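Local coordinates for uncharacterized protein (Bacteroides eggerthii, PDB 4GDZ) that is of unknown function but belongs to the DUF4251 family, folds around one large antiparallel sheet and carries a magnesium ion, at residues A[52-55]-A[61-64]; A[83-88]-A[92-97]. All coordinates share one frame; numbering follows the deposited sequence.

Interaction 1 and interaction 2 illustrate how an antiparallel sheet is built from hairpins in series. The first closes the hairpin of strands 46-55 and 61-74, the second that of strands 77-85 and 94-100, and because 61-74 and 77-85 are neighbours the two contacts belong to the same sheet. Their centres are about 9 Å apart. CG1 of Val-64 meets CB of Phe-84 at 3.4 Å, and CB of Ala-62 lies 3.8 Å from CB of Thr-86. Glycerol, probably from the crystallisation liquor, lies about 3 Å from the side chain of Val-54 and about 4 Å from that of Phe-84. The magnesium ion is more distant, about 14 Å from the side chain of Val-54 and about 11 Å from Gly-96.

Interaction 1 (A[52-55]-A[61-64]); sequences NQVM and TAFV
The carbonyl oxygen of Ala-62 receives the backbone N-H of Val-54 at 2.9 Å between N and O, and CA of Gln-53 adds a CA-H...O contact to the same atom. The return bond, from N of Ala-62 to O of Val-54, measures 3.0 Å, with the donor in the carbonyl plane. Beyond this hydrogen-bonded pair the pattern changes: N of Val-64 reaches O of Asn-52 from well above the carbonyl plane, 65° out of it, at the longer distance of 3.2 Å.

The contact closes a beta hairpin between strands 46-55 and 61-74. On its other side strand 46-55 carries a classic beta bulge, in which Asn-52 and Gln-53 both face Ser-158 of strand 155-163.

Gln-53 crosses Thr-61 obliquely. Its CG lies between the backbone N and the carbonyl carbon (chi1 60°) and the chain then runs extended, which brings the amide beside the threonine; OE1 comes 3.7 Å from CB of Thr-61, and NE2 is 3.8 Å from its CG2 methyl. NE2 is also hydrogen-bonded to OG of Ser-158, a bond that would limit how the amide can turn. Shortened to an alanine here, the side chain would give up its amide, which would probably leave the Ser-158 hydroxyl without this partner and the Thr-61 methyl less covered.

On the face of Val-54 and Ala-62 the packing is apolar. CG1 of Val-54 meets CG1 of Val-64 at 3.7 Å, the two side chains crossing at about a right angle, and lies 4.0 Å from CB of Ala-62. Phe-84 of strand 77-85 packs against both valines.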
loop_
_atom_site.group_PDB
_atom_site.type_symbol
_atom_site.label_atom_id
_atom_site.label_comp_id
_atom_site.label_asym_id
_atom_site.label_seq_id
_atom_site.Cartn_x
_atom_site.Cartn_y
_atom_site.Cartn_z
ATOM N N ASN A 52 0.732 14.818 5.815
ATOM C CA ASN A 52 2.156 14.745 6.163
ATOM C C ASN A 52 2.933 13.781 5.291
ATOM O O ASN A 52 4.145 13.640 5.453
ATOM C CB ASN A 52 2.383 14.477 7.659
ATOM C CG ASN A 52 1.679 13.233 8.153
ATOM O OD1 ASN A 52 1.478 12.285 7.414
ATOM N ND2 ASN A 52 1.312 13.234 9.424
ATOM N N GLN A 53 2.254 13.128 4.357
ATOM C CA GLN A 53 2.963 12.402 3.347
ATOM C C GLN A 53 2.218 12.295 2.060
ATOM O O GLN A 53 0.984 12.335 2.024
ATOM C CB GLN A 53 3.379 10.996 3.832
ATOM C CG GLN A 53 2.259 10.110 4.226
ATOM C CD GLN A 53 2.671 8.666 4.537
ATOM O OE1 GLN A 53 3.780 8.374 4.992
ATOM N NE2 GLN A 53 1.738 7.760 4.315
ATOM N N VAL A 54 3.007 12.110 1.009
ATOM C CA VAL A 54 2.527 11.775 -0.302
ATOM C C VAL A 54 2.806 10.292 -0.529
ATOM O O VAL A 54 3.850 9.742 -0.109
ATOM C CB VAL A 54 3.126 12.705 -1.398
ATOM C CG1 VAL A 54 4.642 12.696 -1.365
ATOM C CG2 VAL A 54 2.614 12.281 -2.772
HETATM N N MSE A 55 1.830 9.629 -1.147
HETATM C CA MSE A 55 1.887 8.215 -1.408
HETATM C C MSE A 55 2.023 7.921 -2.894
HETATM O O MSE A 55 1.292 8.475 -3.718
HETATM C CB MSE A 55 0.627 7.557 -0.841
HETATM C CG MSE A 55 0.484 7.808 0.681
HETATM SE SE MSE A 55 -1.328 7.369 1.326
HETATM C CE MSE A 55 -1.604 5.590 0.443
ATOM N N THR A 61 6.445 6.089 -0.059
ATOM C CA THR A 61 5.909 7.354 0.429
ATOM C C THR A 61 7.071 8.365 0.486
ATOM O O THR A 61 8.227 7.984 0.374
ATOM C CB THR A 61 5.365 7.232 1.852
ATOM O OG1 THR A 61 6.457 6.878 2.678
ATOM C CG2 THR A 61 4.247 6.147 1.981
ATOM N N ALA A 62 6.754 9.654 0.604
ATOM C CA ALA A 62 7.737 10.686 0.972
ATOM C C ALA A 62 7.026 11.653 1.887
ATOM O O ALA A 62 5.812 11.884 1.727
ATOM C CB ALA A 62 8.255 11.428 -0.263
ATOM N N PHE A 63 7.738 12.234 2.839
ATOM C CA PHE A 63 7.102 13.246 3.719
ATOM C C PHE A 63 6.937 14.595 3.022
ATOM O O PHE A 63 7.637 14.883 2.064
ATOM C CB PHE A 63 7.844 13.399 5.031
ATOM C CG PHE A 63 9.317 13.692 4.882
ATOM C CD1 PHE A 63 9.767 14.989 4.620
ATOM C CD2 PHE A 63 10.241 12.675 5.026
ATOM C CE1 PHE A 63 11.128 15.260 4.528
ATOM C CE2 PHE A 63 11.603 12.943 4.932
ATOM C CZ PHE A 63 12.028 14.236 4.657
ATOM N N VAL A 64 5.963 15.384 3.485
ATOM C CA VAL A 64 5.626 16.689 2.905
ATOM C C VAL A 64 5.290 17.629 4.065
ATOM O O VAL A 64 4.999 17.183 5.157
ATOM C CB VAL A 64 4.432 16.681 1.918
ATOM C CG1 VAL A 64 4.681 15.748 0.733
ATOM C CG2 VAL A 64 3.099 16.395 2.636
#

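Interaction 2 (A[83-88]-A[92-97]); sequences AFNTVY and NGIGGV
A beta hairpin joins strand 77-85 to strand 94-100, one of the two outermost strands of the sheet within this chain, and the contact runs from the paired strands into the connecting loop. Phe-84 and Gly-95 form the hydrogen-bonded pair, with N of Phe-84 3.0 Å from O of Gly-95 and N of Gly-95 3.1 Å from O of Phe-84.

The Phe-84 side chain turns back over its partner. A chi1 of 57° folds the ring over the backbone toward strand 94-100, across Gly-95, whose CA makes a CH-pi contact 3.9 Å from the ring centroid, 24° off the normal. N of Gly-95 sits over the same face, nearer the rim, while the carbonyl oxygens of Gly-93 and Asn-92 lie at the ring edge. A CB on Gly-95 would strike CZ of Phe-84.

Next along, O of Gly-93 takes two bonds from Thr-86: the backbone N at 2.9 Å, nearly in line with the carbonyl, and OG1 at 2.8 Å, in plane on a lone pair. OG1 also accepts the N-H of Tyr-88 at 3.2 Å, making an ST turn. Further out, Tyr-88 lies beside Asn-92, and one water bridges OH of Tyr-88 and ND2 of Asn-92. The Tyr-88 ring also stacks on Phe-56 and meets Phe-132 of the second subunit edge-to-face.

Gly-95, paired with Phe-84, and Gly-93, whose CA meets O of Tyr-88, leave no room for a CB. The Thr-86 hydroxyl points its proton at Gly-93 and offers its oxygen to the Tyr-88 N-H, coupling the Gly-93 carbonyl to the turn from Thr-86 to Tyr-88.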
loop_
_atom_site.group_PDB
_atom_site.type_symbol
_atom_site.label_atom_id
_atom_site.label_comp_id
_atom_site.label_asym_id
_atom_site.label_seq_id
_atom_site.Cartn_x
_atom_site.Cartn_y
_atom_site.Cartn_z
ATOM N N ALA A 83 1.531 20.875 -2.499
ATOM C CA ALA A 83 2.808 21.308 -3.036
ATOM C C ALA A 83 3.903 20.510 -2.361
ATOM O O ALA A 83 4.174 20.692 -1.167
ATOM C CB ALA A 83 3.065 22.815 -2.863
ATOM N N PHE A 84 4.509 19.615 -3.132
ATOM C CA PHE A 84 5.589 18.755 -2.615
ATOM C C PHE A 84 6.743 18.753 -3.610
ATOM O O PHE A 84 6.556 18.818 -4.842
ATOM C CB PHE A 84 5.081 17.349 -2.273
ATOM C CG PHE A 84 4.417 16.629 -3.404
ATOM C CD1 PHE A 84 5.167 15.841 -4.291
ATOM C CD2 PHE A 84 3.039 16.675 -3.566
ATOM C CE1 PHE A 84 4.547 15.156 -5.306
ATOM C CE2 PHE A 84 2.417 16.006 -4.604
ATOM C CZ PHE A 84 3.172 15.253 -5.488
ATOM N N ASN A 85 7.939 18.728 -3.050
ATOM C CA ASN A 85 9.139 18.758 -3.807
ATOM C C ASN A 85 10.071 17.819 -3.012
ATOM O O ASN A 85 10.700 18.244 -2.094
ATOM C CB ASN A 85 9.621 20.245 -3.861
ATOM C CG ASN A 85 11.035 20.372 -4.343
ATOM O OD1 ASN A 85 11.554 19.449 -4.913
ATOM N ND2 ASN A 85 11.651 21.520 -4.135
ATOM N N THR A 86 10.080 16.545 -3.344
ATOM C CA THR A 86 10.623 15.479 -2.470
ATOM C C THR A 86 11.862 14.828 -3.081
ATOM O O THR A 86 12.211 15.085 -4.222
ATOM C CB THR A 86 9.586 14.369 -2.199
ATOM O OG1 THR A 86 9.411 13.568 -3.377
ATOM C CG2 THR A 86 8.202 14.953 -1.767
ATOM N N VAL A 87 12.501 13.971 -2.300
ATOM C CA VAL A 87 13.693 13.244 -2.711
ATOM C C VAL A 87 13.313 12.053 -3.658
ATOM O O VAL A 87 14.196 11.438 -4.268
ATOM C CB VAL A 87 14.510 12.834 -1.464
ATOM C CG1 VAL A 87 15.638 11.850 -1.790
ATOM C CG2 VAL A 87 15.124 14.094 -0.808
ATOM N N TYR A 88 12.018 11.747 -3.790
ATOM C CA TYR A 88 11.592 10.715 -4.758
ATOM C C TYR A 88 12.039 11.214 -6.171
ATOM O O TYR A 88 11.637 12.274 -6.583
ATOM C CB TYR A 88 10.106 10.490 -4.652
ATOM C CG TYR A 88 9.556 9.381 -5.517
ATOM C CD1 TYR A 88 9.398 9.560 -6.896
ATOM C CD2 TYR A 88 9.176 8.168 -4.972
ATOM C CE1 TYR A 88 8.902 8.539 -7.711
ATOM C CE2 TYR A 88 8.652 7.157 -5.769
ATOM C CZ TYR A 88 8.517 7.340 -7.132
ATOM O OH TYR A 88 8.004 6.336 -7.925
ATOM N N ASN A 92 7.584 12.310 -10.937
ATOM C CA ASN A 92 6.570 11.976 -9.944
ATOM C C ASN A 92 6.859 12.463 -8.518
ATOM O O ASN A 92 5.960 12.461 -7.683
ATOM C CB ASN A 92 6.283 10.462 -9.916
ATOM C CG ASN A 92 5.755 9.944 -11.254
ATOM O OD1 ASN A 92 4.869 10.538 -11.842
ATOM N ND2 ASN A 92 6.339 8.862 -11.752
ATOM N N GLY A 93 8.094 12.885 -8.232
ATOM C CA GLY A 93 8.441 13.294 -6.868
ATOM C C GLY A 93 8.195 14.767 -6.575
ATOM O O GLY A 93 8.522 15.248 -5.487
ATOM N N ILE A 94 7.648 15.479 -7.560
ATOM C CA ILE A 94 7.311 16.915 -7.428
ATOM C C ILE A 94 5.898 17.075 -7.998
ATOM O O ILE A 94 5.553 16.435 -8.964
ATOM C CB ILE A 94 8.371 17.807 -8.132
ATOM C CG1 ILE A 94 7.978 19.280 -8.044
ATOM C CG2 ILE A 94 8.574 17.373 -9.592
ATOM C CD1 ILE A 94 9.165 20.203 -8.177
ATOM N N GLY A 95 5.032 17.835 -7.332
ATOM C CA GLY A 95 3.645 17.958 -7.814
ATOM C C GLY A 95 2.926 18.991 -6.967
ATOM O O GLY A 95 3.422 19.433 -5.905
ATOM N N GLY A 96 1.728 19.342 -7.398
ATOM C CA GLY A 96 0.926 20.269 -6.630
ATOM C C GLY A 96 -0.193 20.906 -7.422
ATOM O O GLY A 96 -0.259 20.780 -8.644
ATOM N N VAL A 97 -1.107 21.509 -6.675
ATOM C CA VAL A 97 -2.257 22.245 -7.207
ATOM C C VAL A 97 -2.803 23.133 -6.075
ATOM O O VAL A 97 -2.695 22.789 -4.890
ATOM C CB VAL A 97 -3.355 21.295 -7.742
ATOM C CG1 VAL A 97 -4.104 20.621 -6.600
ATOM C CG2 VAL A 97 -4.338 22.034 -8.670
HETATM O O HOH W 1 7.719 6.804 -10.661
#